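Local coordinates for protein ORF 37 (Human herpesvirus 8 type M, PDB 3FHD) that cleaves viral DNA as a magnesium-binding endonuclease and exonuclease, processing branched or non-linear intermediates into unit-length genomes for packaging, at residues S168-A173 with Q398-S403; E207-L212 with T457-T462; L216-E221 with N261-E266; T222-Y227 with G254-D259. All coordinates share one frame; numbering follows the deposited sequence.

Contact 1. Residues S168-A173 with Q398-S403; sequences SKFHWA and QVLLQS. With SO4 (sulfate ion), chain B.
An anion site beside the magnesium centre of this PD-(D/E)XK nuclease is where Ser168 and Gln398 meet, with a sulfate ion lodged against both. Ser168 grips one sulfate oxygen, O1, twice: its backbone N donates over 3.2 Å to O1 with an N-H...O angle of 164°, and its hydroxyl OG lies 2.9 Å from the same O1. OG sits between the backbone N and the carbonyl carbon (chi1 64°), which leaves both it and the backbone N directed at O1. From helix 394-412, Gln398 NE2 adds a weak and bent bond to sulfate O2 (3.3 Å), while its OE1 accepts from Lys268 NZ. Arg161, Ser167 and Ser241 also hydrogen-bond to the ion.

Away from the sulfate, the contact turns apolar. Leu401 CB lies over one face of the Phe170 ring, 4.3 Å from the centroid and 23° off the normal, a CH-pi contact displaced toward the rim. Leu400 CD2 comes in obliquely to Phe170 CE2 at 4.0 Å. Ala478 of helix 468-489 and Phe238 also touch the Phe170 side chain. The sulfate probably came from the crystallisation liquor, yet a tetrahedral anion held by an arginine, backbone N-H, hydroxyls and an amide close to the metal is consistent with a place for a DNA phosphate.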
loop_
_atom_site.group_PDB
_atom_site.type_symbol
_atom_site.label_atom_id
_atom_site.label_comp_id
_atom_site.label_asym_id
_atom_site.label_seq_id
_atom_site.Cartn_x
_atom_site.Cartn_y
_atom_site.Cartn_z
ATOM N N SER A 168 4.000 2.904 -2.087
ATOM C CA SER A 168 4.046 4.372 -2.109
ATOM C C SER A 168 5.364 4.935 -2.684
ATOM O O SER A 168 5.428 6.112 -3.012
ATOM C CB SER A 168 3.868 4.901 -0.660
ATOM O OG SER A 168 4.956 4.466 0.137
ATOM N N LYS A 169 6.404 4.099 -2.768
ATOM C CA LYS A 169 7.720 4.483 -3.323
ATOM C C LYS A 169 7.981 3.824 -4.683
ATOM O O LYS A 169 9.013 4.063 -5.302
ATOM C CB LYS A 169 8.847 4.051 -2.390
ATOM C CG LYS A 169 8.919 4.873 -1.081
ATOM C CD LYS A 169 10.058 4.383 -0.240
ATOM C CE LYS A 169 9.841 4.769 1.190
ATOM N NZ LYS A 169 11.159 4.814 1.880
ATOM N N PHE A 170 7.063 3.009 -5.167
ATOM C CA PHE A 170 7.365 2.233 -6.395
ATOM C C PHE A 170 7.580 3.093 -7.678
ATOM O O PHE A 170 8.518 2.862 -8.453
ATOM C CB PHE A 170 6.350 1.091 -6.598
ATOM C CG PHE A 170 6.742 0.149 -7.715
ATOM C CD1 PHE A 170 7.818 -0.714 -7.557
ATOM C CD2 PHE A 170 6.055 0.156 -8.914
ATOM C CE1 PHE A 170 8.214 -1.585 -8.609
ATOM C CE2 PHE A 170 6.423 -0.707 -9.983
ATOM C CZ PHE A 170 7.510 -1.578 -9.830
ATOM N N HIS A 171 6.718 4.077 -7.907
ATOM C CA HIS A 171 6.914 5.005 -9.007
ATOM C C HIS A 171 8.294 5.704 -8.929
ATOM O O HIS A 171 9.015 5.745 -9.938
ATOM C CB HIS A 171 5.771 6.030 -9.086
ATOM C CG HIS A 171 5.946 7.033 -10.194
ATOM N ND1 HIS A 171 6.371 8.323 -9.970
ATOM C CD2 HIS A 171 5.768 6.920 -11.530
ATOM C CE1 HIS A 171 6.456 8.964 -11.128
ATOM N NE2 HIS A 171 6.095 8.134 -12.088
ATOM N N TRP A 172 8.656 6.199 -7.741
ATOM C CA TRP A 172 9.952 6.877 -7.495
ATOM C C TRP A 172 11.119 5.915 -7.851
ATOM O O TRP A 172 12.076 6.311 -8.555
ATOM C CB TRP A 172 10.019 7.407 -6.047
ATOM C CG TRP A 172 11.392 7.741 -5.599
ATOM C CD1 TRP A 172 12.073 8.918 -5.807
ATOM C CD2 TRP A 172 12.281 6.867 -4.911
ATOM N NE1 TRP A 172 13.359 8.814 -5.295
ATOM C CE2 TRP A 172 13.497 7.569 -4.724
ATOM C CE3 TRP A 172 12.173 5.535 -4.440
ATOM C CZ2 TRP A 172 14.583 7.001 -4.065
ATOM C CZ3 TRP A 172 13.250 4.977 -3.766
ATOM C CH2 TRP A 172 14.456 5.710 -3.620
ATOM N N ALA A 173 11.012 4.650 -7.414
ATOM C CA ALA A 173 12.099 3.648 -7.610
ATOM C C ALA A 173 12.286 3.302 -9.097
ATOM O O ALA A 173 13.374 2.912 -9.530
ATOM C CB ALA A 173 11.849 2.365 -6.761
ATOM N N GLN A 398 1.724 2.349 -7.846
ATOM C CA GLN A 398 1.379 1.856 -6.497
ATOM C C GLN A 398 0.504 0.599 -6.516
ATOM O O GLN A 398 0.822 -0.377 -5.844
ATOM C CB GLN A 398 0.709 2.978 -5.669
ATOM C CG GLN A 398 0.221 2.496 -4.299
ATOM C CD GLN A 398 -0.067 3.644 -3.346
ATOM O OE1 GLN A 398 -0.544 4.713 -3.765
ATOM N NE2 GLN A 398 0.250 3.441 -2.064
ATOM N N VAL A 399 -0.577 0.615 -7.297
ATOM C CA VAL A 399 -1.482 -0.530 -7.365
ATOM C C VAL A 399 -0.792 -1.683 -8.115
ATOM O O VAL A 399 -1.058 -2.857 -7.843
ATOM C CB VAL A 399 -2.852 -0.143 -8.003
ATOM C CG1 VAL A 399 -3.808 -1.344 -7.993
ATOM C CG2 VAL A 399 -3.489 1.025 -7.241
ATOM N N LEU A 400 0.067 -1.334 -9.080
ATOM C CA LEU A 400 0.846 -2.323 -9.838
ATOM C C LEU A 400 1.652 -3.161 -8.846
ATOM O O LEU A 400 1.615 -4.400 -8.916
ATOM C CB LEU A 400 1.788 -1.636 -10.855
ATOM C CG LEU A 400 2.441 -2.585 -11.874
ATOM C CD1 LEU A 400 2.735 -1.873 -13.208
ATOM C CD2 LEU A 400 3.664 -3.270 -11.327
ATOM N N LEU A 401 2.408 -2.504 -7.967
ATOM C CA LEU A 401 3.151 -3.290 -6.953
ATOM C C LEU A 401 2.263 -4.095 -5.979
ATOM O O LEU A 401 2.609 -5.221 -5.623
ATOM C CB LEU A 401 4.162 -2.438 -6.175
ATOM C CG LEU A 401 5.132 -3.226 -5.267
ATOM C CD1 LEU A 401 6.067 -4.187 -6.106
ATOM C CD2 LEU A 401 5.994 -2.266 -4.381
ATOM N N GLN A 402 1.141 -3.515 -5.526
ATOM C CA GLN A 402 0.213 -4.243 -4.686
ATOM C C GLN A 402 -0.316 -5.469 -5.430
ATOM O O GLN A 402 -0.452 -6.537 -4.814
ATOM C CB GLN A 402 -0.973 -3.378 -4.214
ATOM C CG GLN A 402 -0.573 -2.155 -3.443
ATOM C CD GLN A 402 -1.748 -1.251 -3.083
ATOM O OE1 GLN A 402 -2.905 -1.581 -3.317
ATOM N NE2 GLN A 402 -1.430 -0.113 -2.512
ATOM N N SER A 403 -0.597 -5.364 -6.727
ATOM C CA SER A 403 -1.013 -6.546 -7.470
ATOM C C SER A 403 0.062 -7.660 -7.487
ATOM O O SER A 403 -0.256 -8.837 -7.351
ATOM C CB SER A 403 -1.480 -6.235 -8.940
ATOM O OG SER A 403 -0.385 -5.902 -9.794
HETATM S S SO4 B . 2.532 1.146 1.132
HETATM O O1 SO4 B . 3.757 1.891 0.887
HETATM O O2 SO4 B . 1.388 1.961 0.711
HETATM O O3 SO4 B . 2.625 -0.055 0.327
HETATM O O4 SO4 B . 2.483 0.728 2.509
#

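Contact 2. Residues E207-L212 with T457-T462; sequences EVVKTL and TLLIVT
Val209 and Leu459 mark the closest backbone approach of helix segment 207-212 to strand segment 457-462, their CA atoms 8.0 Å apart, and no hydrogen bond joins the two segments. That spacing means that side chains alone bridge them. Leu459 points from the strand toward the helix and supplies both of its methyls: CD1 meets Val209 CG1 at 3.7 Å, and CD2 approaches Leu212 CB at 4.5 Å. Its forked end thus reaches two residues that lie nearly one helical turn apart. Val209 uses a single branch, CG1, which stands anti to the backbone N (chi1 179°) and slants across the leucine end.

This is a helix laid on a face of the mixed central sheet of the PD-(D/E)XK fold, in which strand 455-464 runs between strands 423-432 and 362-367. Backbone bonds tie Leu459 to Tyr365 and Ile460 to Thr428. Near its start the strand carries a classic beta bulge, Thr457 and Leu458 together opposing Phe430. Val209 also packs on Ile267, one of the residues that bind magnesium, and Leu212 touches Leu367 and Ile444. On another side of the helix, Lys210 NZ forms a long salt bridge with Glu207 OE2 at 3.6 Å, and it also donates to the carbonyl oxygens of Asp243 and Leu225.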
loop_
_atom_site.group_PDB
_atom_site.type_symbol
_atom_site.label_atom_id
_atom_site.label_comp_id
_atom_site.label_asym_id
_atom_site.label_seq_id
_atom_site.Cartn_x
_atom_site.Cartn_y
_atom_site.Cartn_z
ATOM N N GLU A 207 -10.438 6.171 6.487
ATOM C CA GLU A 207 -11.269 5.232 7.242
ATOM C C GLU A 207 -12.738 5.349 6.855
ATOM O O GLU A 207 -13.467 4.340 6.861
ATOM C CB GLU A 207 -11.141 5.445 8.765
ATOM C CG GLU A 207 -9.861 4.902 9.392
ATOM C CD GLU A 207 -9.646 3.427 9.106
ATOM O OE1 GLU A 207 -10.543 2.598 9.426
ATOM O OE2 GLU A 207 -8.564 3.100 8.572
ATOM N N VAL A 208 -13.177 6.575 6.535
ATOM C CA VAL A 208 -14.556 6.767 6.106
ATOM C C VAL A 208 -14.798 6.051 4.785
ATOM O O VAL A 208 -15.827 5.365 4.623
ATOM C CB VAL A 208 -14.954 8.261 6.017
ATOM C CG1 VAL A 208 -16.254 8.422 5.233
ATOM C CG2 VAL A 208 -15.123 8.833 7.413
ATOM N N VAL A 209 -13.867 6.209 3.838
ATOM C CA VAL A 209 -14.010 5.503 2.573
ATOM C C VAL A 209 -14.038 3.968 2.762
ATOM O O VAL A 209 -14.836 3.291 2.103
ATOM C CB VAL A 209 -12.955 5.904 1.521
ATOM C CG1 VAL A 209 -13.145 5.085 0.207
ATOM C CG2 VAL A 209 -13.026 7.417 1.246
ATOM N N LYS A 210 -13.188 3.427 3.637
ATOM C CA LYS A 210 -13.235 1.971 3.942
ATOM C C LYS A 210 -14.618 1.555 4.381
ATOM O O LYS A 210 -15.141 0.539 3.903
ATOM C CB LYS A 210 -12.273 1.571 5.069
ATOM C CG LYS A 210 -10.840 1.658 4.718
ATOM C CD LYS A 210 -9.933 0.939 5.712
ATOM C CE LYS A 210 -8.536 1.554 5.565
ATOM N NZ LYS A 210 -7.407 0.765 6.116
ATOM N N THR A 211 -15.204 2.320 5.306
ATOM C CA THR A 211 -16.590 2.053 5.762
ATOM C C THR A 211 -17.627 2.045 4.631
ATOM O O THR A 211 -18.528 1.191 4.621
ATOM C CB THR A 211 -17.042 3.022 6.865
ATOM O OG1 THR A 211 -16.051 3.039 7.895
ATOM C CG2 THR A 211 -18.381 2.545 7.498
ATOM N N LEU A 212 -17.513 2.997 3.708
ATOM C CA LEU A 212 -18.353 3.039 2.501
ATOM C C LEU A 212 -18.229 1.795 1.619
ATOM O O LEU A 212 -19.250 1.243 1.174
ATOM C CB LEU A 212 -18.053 4.289 1.670
ATOM C CG LEU A 212 -18.420 5.662 2.262
ATOM C CD1 LEU A 212 -17.688 6.799 1.547
ATOM C CD2 LEU A 212 -19.940 5.889 2.220
ATOM N N THR A 457 -19.315 12.818 0.320
ATOM C CA THR A 457 -20.324 13.252 -0.634
ATOM C C THR A 457 -20.348 12.393 -1.898
ATOM O O THR A 457 -21.406 12.203 -2.500
ATOM C CB THR A 457 -20.093 14.724 -1.081
ATOM O OG1 THR A 457 -18.788 14.819 -1.666
ATOM C CG2 THR A 457 -20.204 15.697 0.101
ATOM N N LEU A 458 -19.182 11.894 -2.301
ATOM C CA LEU A 458 -19.025 11.258 -3.596
ATOM C C LEU A 458 -17.932 10.212 -3.521
ATOM O O LEU A 458 -16.895 10.436 -2.882
ATOM C CB LEU A 458 -18.642 12.320 -4.616
ATOM C CG LEU A 458 -18.574 12.045 -6.121
ATOM C CD1 LEU A 458 -19.984 11.898 -6.712
ATOM C CD2 LEU A 458 -17.827 13.228 -6.789
ATOM N N LEU A 459 -18.176 9.080 -4.180
ATOM C CA LEU A 459 -17.215 7.981 -4.288
ATOM C C LEU A 459 -17.050 7.595 -5.759
ATOM O O LEU A 459 -18.028 7.365 -6.471
ATOM C CB LEU A 459 -17.664 6.778 -3.441
ATOM C CG LEU A 459 -16.738 5.542 -3.383
ATOM C CD1 LEU A 459 -15.458 5.827 -2.643
ATOM C CD2 LEU A 459 -17.454 4.337 -2.771
ATOM N N ILE A 460 -15.813 7.557 -6.231
ATOM C CA ILE A 460 -15.540 7.070 -7.578
ATOM C C ILE A 460 -14.663 5.809 -7.475
ATOM O O ILE A 460 -13.665 5.826 -6.765
ATOM C CB ILE A 460 -14.837 8.144 -8.406
ATOM C CG1 ILE A 460 -15.723 9.423 -8.460
ATOM C CG2 ILE A 460 -14.505 7.608 -9.802
ATOM C CD1 ILE A 460 -15.247 10.463 -9.447
ATOM N N VAL A 461 -15.057 4.743 -8.170
ATOM C CA VAL A 461 -14.291 3.505 -8.185
ATOM C C VAL A 461 -13.821 3.295 -9.616
ATOM O O VAL A 461 -14.635 3.221 -10.546
ATOM C CB VAL A 461 -15.104 2.288 -7.645
ATOM C CG1 VAL A 461 -14.287 0.985 -7.746
ATOM C CG2 VAL A 461 -15.539 2.515 -6.182
ATOM N N THR A 462 -12.501 3.236 -9.774
ATOM C CA THR A 462 -11.841 3.138 -11.058
ATOM C C THR A 462 -11.027 1.830 -11.120
ATOM O O THR A 462 -10.139 1.627 -10.284
ATOM C CB THR A 462 -10.907 4.378 -11.258
ATOM O OG1 THR A 462 -11.690 5.586 -11.181
ATOM C CG2 THR A 462 -10.205 4.335 -12.602
#

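Contact 3. Residues L216-E221 with N261-E266; sequences LLHPDE and NCKVYE. With MG (magnesium ion), chain E.
On the strand that carries a magnesium ligand, a chain of hydrogen bonds joins Glu221, His218 and Tyr265. His218 lies just beyond helix 203-217, and Tyr265 is on strand 262-269, one residue before the metal ligand Glu266; the bonds themselves lie well away from the ion. His218 NE2 and Tyr265 OH are joined by a hydrogen bond of 2.6 Å. The two side chains reach for each other from opposite directions and meet rim to rim, their ring planes turned 73° apart. The other imidazole nitrogen, ND1, donates to Glu221 OE1 over 3.1 Å at 173°; the carboxylate oxygen lies in the imidazole plane, although it is itself met from above its own plane. A turn from His218 to Glu221 brings this partner round. Lys263 CD packs at the imidazole edge, 3.7 Å from His218 CE1, while its NZ bonds to Tyr425 OH.

Tyr265 also stacks on Tyr425. Glu266 OE2 binds magnesium at 2.4 Å, together with Asp243 and Ile267 O, and accepts from Lys268. With both ring nitrogens bonded, the imidazole is restrained against flipping, and it holds the Tyr265 hydroxyl at the end of a side chain rooted one residue before the metal ligand.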
loop_
_atom_site.group_PDB
_atom_site.type_symbol
_atom_site.label_atom_id
_atom_site.label_comp_id
_atom_site.label_asym_id
_atom_site.label_seq_id
_atom_site.Cartn_x
_atom_site.Cartn_y
_atom_site.Cartn_z
ATOM N N LEU A 216 -21.487 -0.358 1.923
ATOM C CA LEU A 216 -22.376 -0.030 0.803
ATOM C C LEU A 216 -22.099 -0.785 -0.477
ATOM O O LEU A 216 -23.022 -1.033 -1.253
ATOM C CB LEU A 216 -22.437 1.483 0.546
ATOM C CG LEU A 216 -22.731 2.406 1.744
ATOM C CD1 LEU A 216 -22.707 3.857 1.307
ATOM C CD2 LEU A 216 -24.067 2.087 2.450
ATOM N N LEU A 217 -20.846 -1.163 -0.704
ATOM C CA LEU A 217 -20.472 -1.910 -1.917
ATOM C C LEU A 217 -20.349 -3.403 -1.672
ATOM O O LEU A 217 -20.593 -4.190 -2.569
ATOM C CB LEU A 217 -19.152 -1.394 -2.524
ATOM C CG LEU A 217 -19.224 -0.298 -3.600
ATOM C CD1 LEU A 217 -19.974 0.936 -3.097
ATOM C CD2 LEU A 217 -17.803 0.096 -4.072
ATOM N N HIS A 218 -19.939 -3.795 -0.471
ATOM C CA HIS A 218 -19.712 -5.216 -0.205
ATOM C C HIS A 218 -20.407 -5.678 1.087
ATOM O O HIS A 218 -19.782 -6.286 1.955
ATOM C CB HIS A 218 -18.203 -5.505 -0.193
ATOM C CG HIS A 218 -17.520 -5.211 -1.494
ATOM N ND1 HIS A 218 -17.618 -6.040 -2.592
ATOM C CD2 HIS A 218 -16.709 -4.189 -1.866
ATOM C CE1 HIS A 218 -16.901 -5.541 -3.585
ATOM N NE2 HIS A 218 -16.337 -4.419 -3.169
ATOM N N PRO A 219 -21.718 -5.399 1.209
ATOM C CA PRO A 219 -22.386 -5.670 2.482
ATOM C C PRO A 219 -22.558 -7.174 2.733
ATOM O O PRO A 219 -22.621 -7.596 3.884
ATOM C CB PRO A 219 -23.749 -4.989 2.312
ATOM C CG PRO A 219 -24.022 -5.062 0.838
ATOM C CD PRO A 219 -22.644 -4.863 0.198
ATOM N N ASP A 220 -22.596 -7.946 1.647
ATOM C CA ASP A 220 -22.891 -9.382 1.660
ATOM C C ASP A 220 -21.640 -10.245 1.603
ATOM O O ASP A 220 -21.720 -11.447 1.340
ATOM C CB ASP A 220 -23.779 -9.743 0.463
ATOM C CG ASP A 220 -25.213 -9.251 0.617
ATOM O OD1 ASP A 220 -25.591 -8.736 1.697
ATOM O OD2 ASP A 220 -25.976 -9.389 -0.358
ATOM N N GLU A 221 -20.484 -9.638 1.828
ATOM C CA GLU A 221 -19.226 -10.356 1.639
ATOM C C GLU A 221 -18.312 -10.272 2.838
ATOM O O GLU A 221 -18.442 -9.375 3.681
ATOM C CB GLU A 221 -18.504 -9.855 0.383
ATOM C CG GLU A 221 -19.391 -9.871 -0.857
ATOM C CD GLU A 221 -18.750 -9.220 -2.056
ATOM O OE1 GLU A 221 -19.476 -8.530 -2.810
ATOM O OE2 GLU A 221 -17.524 -9.401 -2.242
ATOM N N ASN A 261 -10.220 -14.640 -6.623
ATOM C CA ASN A 261 -11.091 -13.608 -7.184
ATOM C C ASN A 261 -11.453 -12.466 -6.190
ATOM O O ASN A 261 -12.555 -11.895 -6.234
ATOM C CB ASN A 261 -12.364 -14.253 -7.703
ATOM C CG ASN A 261 -12.109 -15.175 -8.902
ATOM O OD1 ASN A 261 -11.510 -14.761 -9.901
ATOM N ND2 ASN A 261 -12.559 -16.424 -8.803
ATOM N N CYS A 262 -10.536 -12.142 -5.291
ATOM C CA CYS A 262 -10.763 -11.033 -4.352
ATOM C C CYS A 262 -10.750 -9.700 -5.121
ATOM O O CYS A 262 -10.336 -9.650 -6.282
ATOM C CB CYS A 262 -9.710 -11.051 -3.249
ATOM S SG CYS A 262 -8.064 -10.870 -3.854
ATOM N N LYS A 263 -11.247 -8.635 -4.494
ATOM C CA LYS A 263 -11.239 -7.311 -5.104
ATOM C C LYS A 263 -10.389 -6.418 -4.211
ATOM O O LYS A 263 -10.653 -6.298 -3.025
ATOM C CB LYS A 263 -12.646 -6.745 -5.240
ATOM C CG LYS A 263 -13.542 -7.468 -6.276
ATOM C CD LYS A 263 -14.906 -6.779 -6.399
ATOM C CE LYS A 263 -15.768 -7.362 -7.529
ATOM N NZ LYS A 263 -15.067 -7.268 -8.850
ATOM N N VAL A 264 -9.349 -5.836 -4.770
ATOM C CA VAL A 264 -8.409 -5.052 -3.940
ATOM C C VAL A 264 -8.573 -3.550 -4.235
ATOM O O VAL A 264 -8.517 -3.139 -5.401
ATOM C CB VAL A 264 -6.929 -5.562 -4.106
ATOM C CG1 VAL A 264 -5.955 -4.694 -3.298
ATOM C CG2 VAL A 264 -6.834 -7.062 -3.708
ATOM N N TYR A 265 -8.720 -2.717 -3.186
ATOM C CA TYR A 265 -8.891 -1.261 -3.375
ATOM C C TYR A 265 -7.805 -0.401 -2.692
ATOM O O TYR A 265 -7.500 -0.603 -1.505
ATOM C CB TYR A 265 -10.263 -0.770 -2.851
ATOM C CG TYR A 265 -11.510 -1.401 -3.447
ATOM C CD1 TYR A 265 -12.379 -0.655 -4.243
ATOM C CD2 TYR A 265 -11.853 -2.735 -3.162
ATOM C CE1 TYR A 265 -13.547 -1.241 -4.771
ATOM C CE2 TYR A 265 -13.010 -3.313 -3.665
ATOM C CZ TYR A 265 -13.850 -2.568 -4.470
ATOM O OH TYR A 265 -14.982 -3.148 -4.989
ATOM N N GLU A 266 -7.188 0.491 -3.466
ATOM C CA GLU A 266 -6.331 1.534 -2.944
ATOM C C GLU A 266 -7.201 2.811 -2.763
ATOM O O GLU A 266 -7.792 3.278 -3.712
ATOM C CB GLU A 266 -5.167 1.777 -3.904
ATOM C CG GLU A 266 -4.269 2.959 -3.568
ATOM C CD GLU A 266 -3.696 2.943 -2.137
ATOM O OE1 GLU A 266 -3.255 1.882 -1.598
ATOM O OE2 GLU A 266 -3.638 4.040 -1.561
HETATM MG MG MG E . -4.486 4.966 0.459
#

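Contact 4. Residues T222-Y227 with G254-D259; sequences TNCLDY and GRLQFD
Tyr227 pushes its ring against Leu256 and Phe258, where the connection after strand 223-224 meets the small two-stranded antiparallel sheet of 248-250 and 256-259. The side chains of Leu256 and Phe258, two residues apart on strand 256-259, are adjacent bumps, and the CE1 side of the tyrosine ring occupies the dip between them. The Leu256 fork comes obliquely to the CD1-CE1 side of the tyrosine ring; the modelled spacing there is implausibly short, so only the general placement is meaningful.

The Tyr227 and Phe258 side chains approach from opposite directions. The Phe258 ring plane is within 5° of that of Tyr227, yet the centroids are 5.9 Å apart and neither ring lies over the other: the rings are nearly parallel but meet at their rims, with Tyr227 CE1 3.8 Å from Phe258 CZ. A third bump comes from within the tyrosine's own segment. Cys224 SG lies 3.5 Å above the Tyr227 ring plane, offset toward the rim, and also meets Leu256 CD2 at 4.3 Å. Its chi1 of -176° sets the sulfur anti to the backbone N and directs it into this cluster.

Val248 of the partner strand touches all three of Tyr227, Leu256 and Phe258, while Glu145 of helix 134-147 touches Tyr227 and Leu256. At the far end of the tyrosine, the phenolic oxygen OH lies 3.7 Å from Phe258 CE1.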
loop_
_atom_site.group_PDB
_atom_site.type_symbol
_atom_site.label_atom_id
_atom_site.label_comp_id
_atom_site.label_asym_id
_atom_site.label_seq_id
_atom_site.Cartn_x
_atom_site.Cartn_y
_atom_site.Cartn_z
ATOM N N THR A 222 -17.392 -11.224 2.915
ATOM C CA THR A 222 -16.321 -11.166 3.902
ATOM C C THR A 222 -15.236 -10.201 3.388
ATOM O O THR A 222 -14.713 -10.370 2.284
ATOM C CB THR A 222 -15.785 -12.591 4.298
ATOM O OG1 THR A 222 -14.403 -12.519 4.656
ATOM C CG2 THR A 222 -15.960 -13.603 3.156
ATOM N N ASN A 223 -14.960 -9.165 4.178
ATOM C CA ASN A 223 -13.990 -8.130 3.809
ATOM C C ASN A 223 -12.937 -7.945 4.882
ATOM O O ASN A 223 -13.159 -8.237 6.064
ATOM C CB ASN A 223 -14.683 -6.773 3.606
ATOM C CG ASN A 223 -15.942 -6.866 2.785
ATOM O OD1 ASN A 223 -15.964 -7.487 1.715
ATOM N ND2 ASN A 223 -17.005 -6.222 3.268
ATOM N N CYS A 224 -11.791 -7.419 4.476
ATOM C CA CYS A 224 -10.785 -7.071 5.437
ATOM C C CYS A 224 -10.541 -5.579 5.351
ATOM O O CYS A 224 -10.275 -5.032 4.257
ATOM C CB CYS A 224 -9.500 -7.861 5.187
ATOM S SG CYS A 224 -8.245 -7.536 6.436
ATOM N N LEU A 225 -10.649 -4.942 6.516
ATOM C CA LEU A 225 -10.444 -3.521 6.662
ATOM C C LEU A 225 -9.053 -3.184 7.193
ATOM O O LEU A 225 -8.601 -2.071 6.983
ATOM C CB LEU A 225 -11.537 -2.895 7.560
ATOM N N ASP A 226 -8.397 -4.123 7.885
ATOM C CA ASP A 226 -7.068 -3.850 8.465
ATOM C C ASP A 226 -5.977 -4.866 8.046
ATOM O O ASP A 226 -5.968 -6.007 8.491
ATOM C CB ASP A 226 -7.137 -3.722 9.997
ATOM C CG ASP A 226 -8.140 -2.666 10.448
ATOM O OD1 ASP A 226 -7.932 -1.476 10.139
ATOM O OD2 ASP A 226 -9.147 -3.033 11.089
ATOM N N TYR A 227 -5.070 -4.406 7.192
ATOM C CA TYR A 227 -3.935 -5.175 6.653
ATOM C C TYR A 227 -2.634 -4.603 7.178
ATOM O O TYR A 227 -2.464 -3.394 7.139
ATOM C CB TYR A 227 -3.880 -4.988 5.131
ATOM C CG TYR A 227 -4.886 -5.844 4.443
ATOM C CD1 TYR A 227 -4.593 -7.174 4.207
ATOM C CD2 TYR A 227 -6.123 -5.359 4.064
ATOM C CE1 TYR A 227 -5.472 -7.994 3.597
ATOM C CE2 TYR A 227 -7.045 -6.210 3.434
ATOM C CZ TYR A 227 -6.690 -7.528 3.217
ATOM O OH TYR A 227 -7.519 -8.456 2.608
ATOM N N GLY A 254 -3.063 -18.542 11.318
ATOM C CA GLY A 254 -4.183 -17.668 11.696
ATOM C C GLY A 254 -4.056 -16.469 10.758
ATOM O O GLY A 254 -4.484 -15.350 11.073
ATOM N N ARG A 255 -3.471 -16.752 9.590
ATOM C CA ARG A 255 -3.015 -15.786 8.592
ATOM C C ARG A 255 -4.087 -15.463 7.539
ATOM O O ARG A 255 -5.152 -16.108 7.497
ATOM C CB ARG A 255 -1.772 -16.360 7.900
ATOM N N LEU A 256 -3.794 -14.477 6.683
ATOM C CA LEU A 256 -4.720 -14.053 5.615
ATOM C C LEU A 256 -4.808 -15.023 4.453
ATOM O O LEU A 256 -3.812 -15.655 4.074
ATOM C CB LEU A 256 -4.374 -12.653 5.072
ATOM C CG LEU A 256 -4.897 -11.473 5.898
ATOM C CD1 LEU A 256 -4.232 -10.206 5.421
ATOM C CD2 LEU A 256 -6.431 -11.339 5.868
ATOM N N GLN A 257 -6.018 -15.120 3.906
ATOM C CA GLN A 257 -6.311 -15.886 2.705
ATOM C C GLN A 257 -6.963 -14.948 1.692
ATOM O O GLN A 257 -8.104 -14.504 1.880
ATOM C CB GLN A 257 -7.258 -17.057 3.012
ATOM C CG GLN A 257 -6.576 -18.419 3.127
ATOM C CD GLN A 257 -7.558 -19.606 3.206
ATOM O OE1 GLN A 257 -8.759 -19.448 3.466
ATOM N NE2 GLN A 257 -7.029 -20.796 2.999
ATOM N N PHE A 258 -6.226 -14.656 0.624
ATOM C CA PHE A 258 -6.758 -13.972 -0.535
ATOM C C PHE A 258 -7.445 -14.985 -1.479
ATOM O O PHE A 258 -6.807 -15.918 -1.981
ATOM C CB PHE A 258 -5.624 -13.268 -1.292
ATOM C CG PHE A 258 -4.991 -12.126 -0.548
ATOM C CD1 PHE A 258 -5.622 -10.878 -0.484
ATOM C CD2 PHE A 258 -3.746 -12.274 0.048
ATOM C CE1 PHE A 258 -5.041 -9.796 0.192
ATOM C CE2 PHE A 258 -3.137 -11.172 0.735
ATOM C CZ PHE A 258 -3.802 -9.938 0.792
ATOM N N ASP A 259 -8.744 -14.820 -1.709
ATOM C CA ASP A 259 -9.431 -15.589 -2.750
ATOM C C ASP A 259 -8.800 -15.231 -4.107
ATOM O O ASP A 259 -8.511 -14.051 -4.357
ATOM C CB ASP A 259 -10.926 -15.241 -2.760
ATOM C CG ASP A 259 -11.748 -16.173 -3.630
ATOM O OD1 ASP A 259 -11.685 -17.404 -3.419
ATOM O OD2 ASP A 259 -12.488 -15.676 -4.511
#

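Contacts 1 and 3 both border the magnesium site: Glu266, in contact 3, binds the ion directly, and the Gln398 side chain, in contact 1, is about 6 Å from it. The same two contacts touch where Gln402 NE2 lies 2.9 Å from Glu266 OE1, probably a hydrogen bond. Contacts 2 and 3 share helix 203-217 and the central sheet, their centres 12 Å apart, with Val461 CG1 packed 3.8 Å from Tyr265 CE1. Contact 4 lies 11 Å from contact 3, centre to centre, joined by a probable bond from Asn223 ND2 to His218 O (3.1 Å). Contacts 1 and 4 do not touch, their centres being 21 Å apart.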